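Transcriptional regulator, IclR family (Ruegeria sp. TM1040, PDB 3R4K) probably binds DNA through an N-terminal helix-turn-helix domain and regulates transcription in response to a ligand sensed by its C-terminal domain. Local coordinates at residues Val216-Thr220 with Ser221-Pro225; Ser101-Gly105 with Glu106-Ser110; Leu20-Leu24 with Ser25-Arg29. All blocks are in the same frame, centred on the assembly; numbering follows the deposited sequence. Where two conformers were deposited one is given.

Contact 1 of 3, residues Val216-Thr220 with Ser221-Pro225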
loop_
_atom_site.group_PDB
_atom_site.type_symbol
_atom_site.label_atom_id
_atom_site.label_comp_id
_atom_site.label_asym_id
_atom_site.label_seq_id
_atom_site.Cartn_x
_atom_site.Cartn_y
_atom_site.Cartn_z
ATOM N N VAL A 216 -14.274 16.177 -14.978
ATOM C CA VAL A 216 -14.259 16.866 -16.275
ATOM C C VAL A 216 -14.933 18.220 -16.053
ATOM O O VAL A 216 -16.116 18.242 -15.719
ATOM C CB VAL A 216 -14.951 16.022 -17.398
ATOM C CG1 VAL A 216 -15.106 16.819 -18.699
ATOM C CG2 VAL A 216 -14.186 14.727 -17.648
ATOM N N ALA A 217 -14.177 19.327 -16.170
ATOM C CA ALA A 217 -14.667 20.709 -16.008
ATOM C C ALA A 217 -14.810 21.344 -17.361
ATOM O O ALA A 217 -13.850 21.403 -18.134
ATOM C CB ALA A 217 -13.724 21.523 -15.140
ATOM N N ALA A 218 -16.007 21.802 -17.672
ATOM C CA ALA A 218 -16.272 22.403 -18.968
ATOM C C ALA A 218 -17.011 23.729 -18.861
ATOM O O ALA A 218 -17.771 23.927 -17.915
ATOM C CB ALA A 218 -17.094 21.435 -19.793
ATOM N N PRO A 219 -16.873 24.638 -19.844
ATOM C CA PRO A 219 -17.712 25.843 -19.825
ATOM C C PRO A 219 -19.163 25.449 -20.085
ATOM O O PRO A 219 -19.439 24.546 -20.888
ATOM C CB PRO A 219 -17.156 26.683 -20.982
ATOM C CG PRO A 219 -15.901 26.016 -21.404
ATOM C CD PRO A 219 -16.051 24.591 -21.067
ATOM N N THR A 220 -20.092 26.112 -19.409
ATOM C CA THR A 220 -21.518 25.869 -19.591
ATOM C C THR A 220 -21.900 26.037 -21.081
ATOM O O THR A 220 -22.641 25.207 -21.607
ATOM C CB THR A 220 -22.294 26.796 -18.668
ATOM O OG1 THR A 220 -21.983 26.417 -17.329
ATOM C CG2 THR A 220 -23.786 26.706 -18.870
ATOM N N SER A 221 -21.323 27.044 -21.767
ATOM C CA SER A 221 -21.557 27.347 -23.187
ATOM C C SER A 221 -21.241 26.157 -24.131
ATOM O O SER A 221 -21.762 26.118 -25.247
ATOM C CB SER A 221 -20.749 28.578 -23.613
ATOM O OG SER A 221 -19.340 28.383 -23.611
ATOM N N ARG A 222 -20.404 25.198 -23.683
ATOM C CA ARG A 222 -20.015 24.028 -24.476
ATOM C C ARG A 222 -20.705 22.727 -24.027
ATOM O O ARG A 222 -20.408 21.650 -24.567
ATOM C CB ARG A 222 -18.497 23.848 -24.427
ATOM C CG ARG A 222 -17.791 24.689 -25.463
ATOM C CD ARG A 222 -16.546 24.016 -26.012
ATOM N NE ARG A 222 -15.560 23.738 -24.962
ATOM C CZ ARG A 222 -14.571 24.553 -24.613
ATOM N NH1 ARG A 222 -14.420 25.728 -25.220
ATOM N NH2 ARG A 222 -13.719 24.199 -23.658
HETATM N N MSE A 223 -21.619 22.819 -23.048
HETATM C CA MSE A 223 -22.336 21.648 -22.559
HETATM C C MSE A 223 -23.537 21.372 -23.479
HETATM O O MSE A 223 -24.691 21.620 -23.119
HETATM C CB MSE A 223 -22.754 21.841 -21.099
HETATM C CG MSE A 223 -23.098 20.521 -20.408
HETATM SE SE MSE A 223 -21.760 19.101 -20.638
HETATM C CE MSE A 223 -20.306 19.989 -19.886
ATOM N N THR A 224 -23.232 20.887 -24.691
ATOM C CA THR A 224 -24.193 20.571 -25.751
ATOM C C THR A 224 -24.864 19.238 -25.478
ATOM O O THR A 224 -24.319 18.447 -24.697
ATOM C CB THR A 224 -23.490 20.524 -27.136
ATOM O OG1 THR A 224 -22.520 19.470 -27.162
ATOM C CG2 THR A 224 -22.877 21.854 -27.547
ATOM N N PRO A 225 -25.993 18.919 -26.174
ATOM C CA PRO A 225 -26.620 17.597 -25.990
ATOM C C PRO A 225 -25.644 16.441 -26.222
ATOM O O PRO A 225 -25.651 15.484 -25.455
ATOM C CB PRO A 225 -27.736 17.598 -27.040
ATOM C CG PRO A 225 -28.060 19.031 -27.238
ATOM C CD PRO A 225 -26.752 19.737 -27.147
#

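Contact 2 of 3, residues Ser101-Gly105 with Glu106-Ser110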
loop_
_atom_site.group_PDB
_atom_site.type_symbol
_atom_site.label_atom_id
_atom_site.label_comp_id
_atom_site.label_asym_id
_atom_site.label_seq_id
_atom_site.Cartn_x
_atom_site.Cartn_y
_atom_site.Cartn_z
ATOM N N SER A 101 -8.634 15.031 -7.861
ATOM C CA SER A 101 -8.571 15.639 -6.537
ATOM C C SER A 101 -8.487 14.520 -5.508
ATOM O O SER A 101 -9.076 13.439 -5.702
ATOM C CB SER A 101 -9.752 16.572 -6.290
ATOM O OG SER A 101 -10.984 15.889 -6.427
ATOM N N LEU A 102 -7.678 14.742 -4.459
ATOM C CA LEU A 102 -7.476 13.722 -3.433
ATOM C C LEU A 102 -7.780 14.242 -2.057
ATOM O O LEU A 102 -7.550 15.413 -1.763
ATOM C CB LEU A 102 -6.034 13.185 -3.447
ATOM C CG LEU A 102 -5.552 12.469 -4.692
ATOM C CD1 LEU A 102 -4.045 12.263 -4.628
ATOM C CD2 LEU A 102 -6.263 11.136 -4.885
ATOM N N LEU A 103 -8.249 13.343 -1.190
ATOM C CA LEU A 103 -8.492 13.667 0.206
ATOM C C LEU A 103 -7.150 13.852 0.910
ATOM O O LEU A 103 -6.295 12.965 0.865
ATOM C CB LEU A 103 -9.331 12.587 0.898
ATOM C CG LEU A 103 -10.838 12.672 0.690
ATOM C CD1 LEU A 103 -11.512 11.421 1.172
ATOM C CD2 LEU A 103 -11.421 13.860 1.402
ATOM N N GLN A 104 -6.934 15.046 1.465
ATOM C CA GLN A 104 -5.721 15.374 2.205
ATOM C C GLN A 104 -6.186 15.683 3.613
ATOM O O GLN A 104 -6.417 16.839 3.983
ATOM C CB GLN A 104 -4.930 16.516 1.539
ATOM C CG GLN A 104 -3.863 16.030 0.549
ATOM C CD GLN A 104 -2.870 17.119 0.182
ATOM O OE1 GLN A 104 -2.877 17.650 -0.935
ATOM N NE2 GLN A 104 -1.982 17.470 1.112
ATOM N N GLY A 105 -6.421 14.607 4.350
ATOM C CA GLY A 105 -6.972 14.672 5.693
ATOM C C GLY A 105 -8.470 14.852 5.603
ATOM O O GLY A 105 -9.168 13.996 5.048
ATOM N N GLU A 106 -8.958 15.991 6.099
ATOM C CA GLU A 106 -10.379 16.314 6.078
ATOM C C GLU A 106 -10.759 17.245 4.899
ATOM O O GLU A 106 -11.939 17.593 4.763
ATOM C CB GLU A 106 -10.816 16.915 7.425
ATOM C CG GLU A 106 -11.230 15.835 8.412
ATOM C CD GLU A 106 -12.095 16.262 9.579
ATOM O OE1 GLU A 106 -12.117 17.469 9.920
ATOM O OE2 GLU A 106 -12.723 15.364 10.182
ATOM N N GLN A 107 -9.801 17.597 4.018
ATOM C CA GLN A 107 -10.107 18.444 2.861
ATOM C C GLN A 107 -9.829 17.719 1.533
ATOM O O GLN A 107 -9.102 16.719 1.493
ATOM C CB GLN A 107 -9.356 19.786 2.920
ATOM C CG GLN A 107 -7.828 19.683 2.853
ATOM C CD GLN A 107 -7.149 21.030 2.717
ATOM O OE1 GLN A 107 -7.585 22.050 3.277
ATOM N NE2 GLN A 107 -6.038 21.046 1.990
ATOM N N LEU A 108 -10.436 18.231 0.459
ATOM C CA LEU A 108 -10.291 17.703 -0.895
ATOM C C LEU A 108 -9.490 18.711 -1.755
ATOM O O LEU A 108 -9.921 19.861 -1.932
ATOM C CB LEU A 108 -11.675 17.397 -1.498
ATOM C CG LEU A 108 -11.690 16.769 -2.883
ATOM C CD1 LEU A 108 -11.252 15.304 -2.841
ATOM C CD2 LEU A 108 -13.060 16.902 -3.506
ATOM N N ALA A 109 -8.306 18.291 -2.239
ATOM C CA ALA A 109 -7.404 19.156 -3.010
ATOM C C ALA A 109 -7.121 18.640 -4.435
ATOM O O ALA A 109 -6.770 17.471 -4.593
ATOM C CB ALA A 109 -6.090 19.313 -2.259
ATOM N N SER A 110 -7.278 19.516 -5.465
ATOM C CA SER A 110 -7.002 19.162 -6.860
ATOM C C SER A 110 -5.495 19.101 -6.995
ATOM O O SER A 110 -4.825 20.104 -6.745
ATOM C CB SER A 110 -7.629 20.153 -7.838
ATOM O OG SER A 110 -7.656 19.616 -9.150
#

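Contact 3 of 3, residues Leu20-Leu24 with Ser25-Arg29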
loop_
_atom_site.group_PDB
_atom_site.type_symbol
_atom_site.label_atom_id
_atom_site.label_comp_id
_atom_site.label_asym_id
_atom_site.label_seq_id
_atom_site.Cartn_x
_atom_site.Cartn_y
_atom_site.Cartn_z
ATOM N N LEU A 20 -12.452 -13.304 1.871
ATOM C CA LEU A 20 -11.035 -13.237 2.254
ATOM C C LEU A 20 -10.441 -14.612 2.518
ATOM O O LEU A 20 -9.224 -14.777 2.441
ATOM C CB LEU A 20 -10.849 -12.332 3.487
ATOM C CG LEU A 20 -11.217 -10.873 3.332
ATOM C CD1 LEU A 20 -11.329 -10.210 4.681
ATOM C CD2 LEU A 20 -10.259 -10.151 2.413
ATOM N N GLU A 21 -11.299 -15.592 2.808
ATOM C CA GLU A 21 -10.913 -16.976 3.045
ATOM C C GLU A 21 -11.728 -17.892 2.144
ATOM O O GLU A 21 -12.951 -17.765 2.075
ATOM C CB GLU A 21 -11.084 -17.368 4.520
ATOM C CG GLU A 21 -10.079 -16.710 5.449
ATOM C CD GLU A 21 -10.216 -17.066 6.919
ATOM O OE1 GLU A 21 -10.757 -18.154 7.231
ATOM O OE2 GLU A 21 -9.764 -16.256 7.763
ATOM N N ILE A 22 -11.044 -18.783 1.417
ATOM C CA ILE A 22 -11.716 -19.730 0.541
ATOM C C ILE A 22 -11.176 -21.129 0.807
ATOM O O ILE A 22 -9.955 -21.328 0.857
ATOM C CB ILE A 22 -11.612 -19.347 -0.965
ATOM C CG1 ILE A 22 -11.889 -17.839 -1.201
ATOM C CG2 ILE A 22 -12.570 -20.230 -1.795
ATOM C CD1 ILE A 22 -11.477 -17.275 -2.555
ATOM N N GLY A 23 -12.101 -22.074 0.979
ATOM C CA GLY A 23 -11.798 -23.489 1.176
ATOM C C GLY A 23 -11.412 -24.146 -0.136
ATOM O O GLY A 23 -11.755 -23.631 -1.209
ATOM N N LEU A 24 -10.691 -25.287 -0.071
ATOM C CA LEU A 24 -10.224 -26.028 -1.256
ATOM C C LEU A 24 -11.385 -26.441 -2.183
ATOM O O LEU A 24 -11.241 -26.344 -3.404
ATOM C CB LEU A 24 -9.418 -27.273 -0.826
ATOM C CG LEU A 24 -8.613 -27.995 -1.923
ATOM C CD1 LEU A 24 -7.521 -27.106 -2.502
ATOM C CD2 LEU A 24 -7.984 -29.249 -1.389
ATOM N N SER A 25 -12.520 -26.881 -1.597
ATOM C CA SER A 25 -13.708 -27.328 -2.319
ATOM C C SER A 25 -14.400 -26.167 -3.039
ATOM O O SER A 25 -14.767 -26.323 -4.202
ATOM C CB SER A 25 -14.682 -28.013 -1.368
ATOM O OG SER A 25 -13.995 -28.909 -0.511
ATOM N N ASP A 26 -14.550 -25.004 -2.371
ATOM C CA ASP A 26 -15.154 -23.805 -2.961
ATOM C C ASP A 26 -14.291 -23.236 -4.081
ATOM O O ASP A 26 -14.837 -22.752 -5.071
ATOM C CB ASP A 26 -15.420 -22.744 -1.899
ATOM C CG ASP A 26 -16.729 -23.002 -1.199
ATOM O OD1 ASP A 26 -17.782 -22.638 -1.767
ATOM O OD2 ASP A 26 -16.713 -23.670 -0.136
ATOM N N LEU A 27 -12.944 -23.318 -3.939
ATOM C CA LEU A 27 -11.984 -22.876 -4.957
ATOM C C LEU A 27 -12.081 -23.752 -6.187
ATOM O O LEU A 27 -11.941 -23.253 -7.294
ATOM C CB LEU A 27 -10.546 -22.906 -4.426
ATOM C CG LEU A 27 -9.916 -21.577 -4.050
ATOM C CD1 LEU A 27 -8.582 -21.794 -3.380
ATOM C CD2 LEU A 27 -9.779 -20.649 -5.257
ATOM N N THR A 28 -12.320 -25.060 -5.988
ATOM C CA THR A 28 -12.459 -26.051 -7.050
ATOM C C THR A 28 -13.726 -25.709 -7.864
ATOM O O THR A 28 -13.660 -25.699 -9.095
ATOM C CB THR A 28 -12.448 -27.473 -6.426
ATOM O OG1 THR A 28 -11.167 -27.715 -5.841
ATOM C CG2 THR A 28 -12.726 -28.570 -7.421
ATOM N N ARG A 29 -14.845 -25.376 -7.170
ATOM C CA ARG A 29 -16.131 -25.031 -7.792
ATOM C C ARG A 29 -16.076 -23.707 -8.538
ATOM O O ARG A 29 -16.607 -23.608 -9.649
ATOM C CB ARG A 29 -17.254 -24.987 -6.744
ATOM C CG ARG A 29 -17.785 -26.373 -6.375
ATOM C CD ARG A 29 -18.954 -26.319 -5.401
ATOM N NE ARG A 29 -18.544 -26.010 -4.029
ATOM C CZ ARG A 29 -18.072 -26.905 -3.165
ATOM N NH1 ARG A 29 -17.917 -28.172 -3.528
ATOM N NH2 ARG A 29 -17.734 -26.536 -1.938
#

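Contact 1 of 3, residues Val216-Thr220 with Ser221-Pro225
Pro219 lies over one face of the Arg222 guanidinium, and the two side chains cross at a slant. Pro219 CG sits 3.6 Å above the guanidinium plane, displaced toward the rim. The side chains come closest at Pro219 CD and Arg222 NH2, 3.5 Å apart. Bends at chi2 (-146°) and chi3 (-60°) fold the arginine chain back so that its flat end reaches the ring. Glu96 then takes NH2 in a salt bridge, and the carbonyl of Thr121 accepts a hydrogen bond from the same nitrogen.

Selenomethionine Met223 also folds back and makes an apolar contact near the end of the strand. Its CE touches Ala218 CB at 3.5 Å. Its CG is anti to the backbone N (chi1 -162°), and the chain then bends twice to bring the methyl there.

Two backbone bonds close the turn. Arg222 N donates to Pro219 O at 3.0 Å, and Met223 N donates to Thr220 O at 3.0 Å. This 3-10 turn ends strand 210-219 and leads toward helix 225-245, which Thr224 caps through OG1. Proline lays CG and CD on the guanidinium while Glu96, outside the turn, meets its charge; together they probably fix the group.

Contact 2 of 3, residues Ser101-Gly105 with Glu106-Ser110
The flat carboxamide of Gln104 meets the opposing strand through its oxygen, with OE1 3.9 Å from the methyl CB of Ala109. Gln107 lays its CG against the backbone carbonyl oxygen of Gln104, 3.4 Å from that atom. Its own CG stands between the backbone N and the carbonyl carbon (chi1 64°), which brings it over to that oxygen. Glu106 is exposed at the turn.

The residues belong to an antiparallel hairpin closed by a type II' turn from Gln104 to Gln107. Gly105 has a positive phi (80°), a conformation that favours glycine. Gln104 N donates to Gln107 O at 2.7 Å, nearly along the C=O axis. The return bond from Gln107 N to Gln104 O is weak. Further down, Leu102 and Ala109 exchange two backbone bonds, the one from Ala109 N to Leu102 O being almost straight.

On the sheet face carrying Ser101, Leu103 and Leu108, Leu108 does the packing. With CG anti to the backbone N (chi1 -177°), it brings CD1 within 3.6 Å of Ser101 OG and 4.4 Å from Leu103 CG. Helix 137-143 packs on this face through Ser138 and Val142. Ser101 OG also makes a weak hydrogen bond to the carbonyl of Ala213 on the next strand, 210-219.

The hairpin is therefore held mainly by its backbone, with Leu108 packed on Ser101 and, more loosely, on Leu103. The glutamines touch across the other face by carbon-to-oxygen contacts.

Contact 3 of 3, residues Leu20-Leu24 with Ser25-Arg29
Ile22 CG2 packs against Leu27 CG at 3.7 Å, the two side chains crossing at about a right angle. CG2 is anti to the backbone N of Ile22, which directs this branch toward the helix. The inner side continues through Tyr60, which touches Leu24 and Leu27, and through Val38 on helix 35-47.

Leu27 N donates to Gly23 O at 3.0 Å, and Gly23 holds the N-cap position. Leu24 O accepts twice from Thr28: from N at 3.1 Å and from the hydroxyl OG1 at 2.8 Å. The two donors arrive from opposite faces of the carbonyl plane.

Strand 21-23 passes directly into helix 24-31, the chain turning by nearly a right angle (85°). That helix and helix 35-47 are consistent with the helix-turn-helix of the IclR family, and the strand pairs with strand 59-62 in the small sheet. A valine in place of Thr28 lacks the hydroxyl, and Leu24 O would probably be held by the backbone N alone, from one face of its plane.

The solvent side is looser. Asp26 is exposed and touches Ile22 CG2 through CB, at 3.8 Å. Its OD1 lies at the edge of the Arg29 guanidinium, in plane, but Arg29 has two conformers, so their salt bridge is doubtful.

Overall arrangement
Along the chain the order is contact 3, contact 2, contact 1. Contact 3 lies in the N-terminal helix-turn-helix region, while the other two lie in the C-terminal IclR region. Contacts 1 and 2 reach the same six-stranded antiparallel sheet, where strands 97-104 and 210-219 are neighbours. Their centres are about 25 Å apart, and their nearest atoms about 9 Å apart. Contact 3 is remote, its centre about 49 Å from that of contact 1 and about 39 Å from that of contact 2, across the chain's centre. No two contacts touch. This separation fits a two-part regulator, with a probable DNA-binding end and a probable ligand-sensing end, so a signal between them would probably have to pass through the structure between.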